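Local structure of leucine-rich repeat protein TpLRR (Treponema pallidum, 6MLX) at residues A[85-90]-A[108-113]; A[166-171]-A[189-194]. The protein is of unknown function but probably serves in the periplasm or as a secreted protein, presenting a solenoid of BspA-type leucine-rich repeats. All coordinates share one frame; numbering follows the deposited sequence.

Contact 1: A[85-90]-A[108-113]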
# COMPACT_ATOMS: atom_id res chain seq x y z
N ILE A 85 0.19 -4.50 -9.81
CA ILE A 85 -0.75 -5.32 -9.05
C ILE A 85 -2.13 -4.72 -9.26
O ILE A 85 -2.34 -3.52 -9.02
CB ILE A 85 -0.39 -5.42 -7.56
CG1 ILE A 85 -1.46 -6.21 -6.80
CG2 ILE A 85 -0.16 -4.03 -6.94
CD1 ILE A 85 -1.01 -6.74 -5.43
N GLU A 86 -3.07 -5.54 -9.73
CA GLU A 86 -4.43 -5.10 -9.97
C GLU A 86 -5.19 -5.23 -8.66
O GLU A 86 -5.44 -6.35 -8.18
CB GLU A 86 -5.09 -5.91 -11.08
CG GLU A 86 -4.51 -5.68 -12.48
CD GLU A 86 -4.37 -4.20 -12.85
OE1 GLU A 86 -5.37 -3.45 -12.66
OE2 GLU A 86 -3.29 -3.81 -13.36
N LEU A 87 -5.53 -4.11 -8.07
CA LEU A 87 -6.22 -4.36 -6.82
C LEU A 87 -7.71 -4.46 -7.07
O LEU A 87 -8.25 -3.77 -7.95
CB LEU A 87 -5.94 -3.25 -5.81
CG LEU A 87 -4.46 -3.10 -5.44
CD1 LEU A 87 -4.24 -1.98 -4.43
CD2 LEU A 87 -3.91 -4.42 -4.90
N PRO A 88 -8.40 -5.30 -6.32
CA PRO A 88 -9.84 -5.45 -6.53
C PRO A 88 -10.61 -4.25 -5.99
O PRO A 88 -10.17 -3.57 -5.07
CB PRO A 88 -10.17 -6.70 -5.71
CG PRO A 88 -9.17 -6.70 -4.60
CD PRO A 88 -7.90 -6.13 -5.21
N ASP A 89 -11.80 -4.01 -6.55
CA ASP A 89 -12.66 -3.05 -5.87
C ASP A 89 -13.19 -3.57 -4.53
O ASP A 89 -13.66 -2.78 -3.73
CB ASP A 89 -13.84 -2.61 -6.75
CG ASP A 89 -14.76 -1.62 -6.03
OD1 ASP A 89 -14.23 -0.73 -5.31
OD2 ASP A 89 -16.00 -1.74 -6.13
N GLY A 90 -13.07 -4.85 -4.23
CA GLY A 90 -13.47 -5.24 -2.88
C GLY A 90 -12.48 -4.88 -1.77
O GLY A 90 -12.85 -4.97 -0.59
N ILE A 108 0.45 2.39 -8.47
CA ILE A 108 -0.61 1.55 -7.93
C ILE A 108 -1.88 2.38 -7.89
O ILE A 108 -1.84 3.58 -7.62
CB ILE A 108 -0.20 0.98 -6.55
CG1 ILE A 108 -1.18 -0.09 -6.08
CG2 ILE A 108 -0.07 2.10 -5.53
CD1 ILE A 108 -0.70 -0.76 -4.80
N VAL A 109 -3.00 1.75 -8.23
CA VAL A 109 -4.29 2.42 -8.25
C VAL A 109 -5.13 1.83 -7.12
O VAL A 109 -5.42 0.63 -7.12
CB VAL A 109 -5.01 2.25 -9.60
CG1 VAL A 109 -6.37 2.91 -9.53
CG2 VAL A 109 -4.18 2.83 -10.75
N PHE A 110 -5.49 2.66 -6.18
CA PHE A 110 -6.24 2.17 -5.03
C PHE A 110 -7.74 2.16 -5.32
O PHE A 110 -8.26 3.12 -5.88
CB PHE A 110 -5.98 3.02 -3.81
CG PHE A 110 -4.60 2.88 -3.26
CD1 PHE A 110 -4.13 1.65 -2.84
CD2 PHE A 110 -3.78 3.98 -3.14
CE1 PHE A 110 -2.87 1.52 -2.32
CE2 PHE A 110 -2.52 3.86 -2.60
CZ PHE A 110 -2.06 2.64 -2.19
N PRO A 111 -8.43 1.11 -4.91
CA PRO A 111 -9.87 1.02 -5.17
C PRO A 111 -10.68 1.96 -4.29
O PRO A 111 -10.27 2.34 -3.19
CB PRO A 111 -10.21 -0.44 -4.84
CG PRO A 111 -9.17 -0.84 -3.87
CD PRO A 111 -7.91 -0.12 -4.28
N ARG A 112 -11.86 2.31 -4.80
CA ARG A 112 -12.76 3.18 -4.05
C ARG A 112 -13.21 2.57 -2.73
O ARG A 112 -13.78 3.29 -1.90
CB ARG A 112 -13.97 3.53 -4.94
CG ARG A 112 -14.92 4.57 -4.33
CD ARG A 112 -15.39 5.56 -5.37
NE ARG A 112 -16.54 6.37 -4.96
CZ ARG A 112 -17.47 6.75 -5.83
NH1 ARG A 112 -18.50 7.50 -5.44
NH2 ARG A 112 -17.36 6.38 -7.11
N SER A 113 -12.93 1.29 -2.47
CA SER A 113 -13.32 0.65 -1.23
C SER A 113 -12.26 0.70 -0.13
O SER A 113 -12.56 0.33 1.02
CB SER A 113 -13.69 -0.80 -1.50
OG SER A 113 -12.63 -1.44 -2.22
O HOH W 1 -2.75 -0.80 -9.47
O HOH W 2 -5.62 -1.64 -9.27
O HOH W 3 -12.49 1.21 -7.56
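L87 buries more surface against 108-113 than any other residue of 85-90. Its CB points at the neighbouring coil and lies 4.0 Å from CD of P111. CG stands beside the backbone N and anti to the carbonyl carbon (chi1 -61°). The next torsion is extended (chi2 -180°) and sends CD1 across the gap. There CD1 crosses I108 obliquely and comes within 3.8 Å of its CD1. CD1 of L87 also lies 4.0 Å from CD1 of F110, at an oblique approach to that ring. Behind it, I85 and I108 run side by side and point the same way, both with CG1 anti to the backbone N. CG2 of I85 meets CD1 of I108 at 3.9 Å. At the other end, the ring of P111 lies against the backbone of 85-90, with its CB 3.1 Å from O of P88.

The two segments run almost parallel, one 23-residue step apart in the leucine-rich repeat solenoid. Strand 84-86 is the last of a three-strand parallel sheet, and the backbone of E86 hydrogen-bonds to V62 and L64. On its other side, water takes the place of direct pairing. One water donates to O of I85 and accepts from N of V109, each at 2.8 Å. A second accepts from N of L87 at 2.7 Å and donates to O of V109. A third accepts from N of R112 and gives a weak bond to OD1 of D89. The hydroxyl of S113 bonds to O of L91, just past the first segment. The chemistry divides: direct contact is mostly apolar, while the backbone groups I85 O, L87 N and V109 N and O are linked through two waters, with no direct hydrogen bond between the segments.

Contact 2: A[166-171]-A[189-194]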
# COMPACT_ATOMS: atom_id res chain seq x y z
N GLY A 166 6.42 9.88 10.71
CA GLY A 166 7.32 9.52 9.62
C GLY A 166 6.63 9.11 8.33
O GLY A 166 7.19 8.34 7.55
N LEU A 167 5.41 9.62 8.11
CA LEU A 167 4.62 9.18 6.96
C LEU A 167 5.40 9.31 5.65
O LEU A 167 5.43 8.37 4.85
CB LEU A 167 3.31 9.97 6.88
CG LEU A 167 2.37 9.64 5.71
CD1 LEU A 167 1.94 8.19 5.76
CD2 LEU A 167 1.17 10.54 5.74
N PHE A 168 6.07 10.44 5.44
CA PHE A 168 6.85 10.68 4.22
C PHE A 168 8.35 10.77 4.50
O PHE A 168 9.08 11.44 3.76
CB PHE A 168 6.35 11.94 3.51
CG PHE A 168 4.91 11.88 3.11
CD1 PHE A 168 4.48 10.99 2.13
CD2 PHE A 168 3.97 12.72 3.72
CE1 PHE A 168 3.15 10.94 1.75
CE2 PHE A 168 2.63 12.67 3.35
CZ PHE A 168 2.22 11.77 2.38
N GLU A 169 8.82 10.12 5.56
CA GLU A 169 10.24 10.14 5.88
C GLU A 169 11.07 9.55 4.75
O GLU A 169 10.80 8.44 4.26
CB GLU A 169 10.49 9.38 7.19
CG GLU A 169 11.93 9.36 7.62
CD GLU A 169 12.14 8.53 8.87
OE1 GLU A 169 11.42 8.74 9.88
OE2 GLU A 169 12.98 7.61 8.82
N GLY A 170 12.09 10.29 4.32
CA GLY A 170 12.95 9.83 3.26
C GLY A 170 12.40 9.98 1.86
O GLY A 170 12.97 9.40 0.93
N CYS A 171 11.30 10.72 1.68
CA CYS A 171 10.73 10.94 0.35
C CYS A 171 11.40 12.17 -0.24
O CYS A 171 10.85 13.27 -0.31
CB CYS A 171 9.21 11.09 0.43
SG CYS A 171 8.36 9.56 0.91
N GLY A 189 8.18 13.88 12.88
CA GLY A 189 9.05 13.68 11.73
C GLY A 189 8.32 13.32 10.45
O GLY A 189 8.84 12.53 9.65
N VAL A 190 7.12 13.88 10.23
CA VAL A 190 6.32 13.53 9.05
C VAL A 190 7.15 13.69 7.77
O VAL A 190 7.18 12.80 6.92
CB VAL A 190 5.04 14.39 9.01
CG1 VAL A 190 4.35 14.22 7.67
CG2 VAL A 190 4.10 14.00 10.16
N PHE A 191 7.84 14.84 7.63
CA PHE A 191 8.49 15.22 6.38
C PHE A 191 10.02 15.20 6.47
O PHE A 191 10.69 15.87 5.67
CB PHE A 191 8.03 16.61 5.94
CG PHE A 191 6.56 16.70 5.65
CD1 PHE A 191 6.02 16.14 4.50
CD2 PHE A 191 5.71 17.36 6.52
CE1 PHE A 191 4.67 16.23 4.22
CE2 PHE A 191 4.34 17.46 6.24
CZ PHE A 191 3.83 16.89 5.09
N VAL A 192 10.58 14.44 7.41
CA VAL A 192 12.03 14.28 7.50
C VAL A 192 12.58 13.74 6.18
O VAL A 192 12.05 12.78 5.61
CB VAL A 192 12.39 13.35 8.67
CG1 VAL A 192 13.83 12.86 8.56
CG2 VAL A 192 12.16 14.05 10.02
N GLY A 193 13.66 14.36 5.69
CA GLY A 193 14.30 13.94 4.46
C GLY A 193 13.61 14.38 3.18
O GLY A 193 14.06 13.99 2.10
N CYS A 194 12.54 15.17 3.27
CA CYS A 194 11.79 15.61 2.08
C CYS A 194 12.42 16.88 1.53
O CYS A 194 11.89 17.98 1.65
CB CYS A 194 10.32 15.80 2.42
SG CYS A 194 9.44 14.25 2.79
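O of V192 is held by two donors from the neighbouring turn. N-H of G170 gives it a nearly straight hydrogen bond of 2.8 Å (163° at the hydrogen), in the plane of the carbonyl. CA-H of E169 adds a weaker contact, with CA 3.2 Å from the same oxygen. O of V190 accepts a more bent bond from N of F168, 3.0 Å long with 142° at the hydrogen. CA of G166 also points its hydrogen at O of G189, 3.4 Å away.

Each segment is a type I turn running into a type II turn, 166-169 then 168-171 and 189-192 then 191-194. The second copy follows the first by 23 residues, so equal positions stack, as in coils of a leucine-rich repeat solenoid. All four glycines have positive phi; G170 and G193 hold the third position of the type II turns, where that conformation is required.

F168 and F191 take the same rotamer, CG anti to the carbonyl carbon, and point the same way. Their planes lie within 15° of each other but are slid apart, with centroids 5.8 Å apart, so the rings barely overlap. The touch is at a corner, CD2 of F168 to CE1 of F191 at 3.6 Å. CG1 of V190 sits 3.5 Å above the centre of the F191 ring. CG of L167 lies over F168 in the same manner. Both rings also reach L177 of strand 176-178.

On the flank, the extended chain of E169 runs alongside V192, CG to CG1 at 4.1 Å. Its OE1 forms a salt bridge with R146, which lies earlier in the chain. Towards the C terminus, Y210 packs edge-to-face with F191, and N-H of F191 donates to OH of Y210.

How the contacts relate
After strands 11-15 and 22-27 the chain lays down, among others, 33-35 and 61-63 of the parallel sheet. Strand 84-86 then enters contact 1, which closes the loop of 17 residues that carries strand 93-94. The chain passes on through five short strands, from 116-117 to 162-163, before contact 2 opens. That contact closes a second loop of 17 residues, with strands 176-178 and 185-186, and helix 199-207 follows it. The loops are in series and neither nest nor cross. Each joins successive coils of the solenoid, contact 1 at the edge of the N-terminal parallel sheet and contact 2 near the C-terminal helix. Their centres are about 25 Å apart, on opposite sides of the chain's centre.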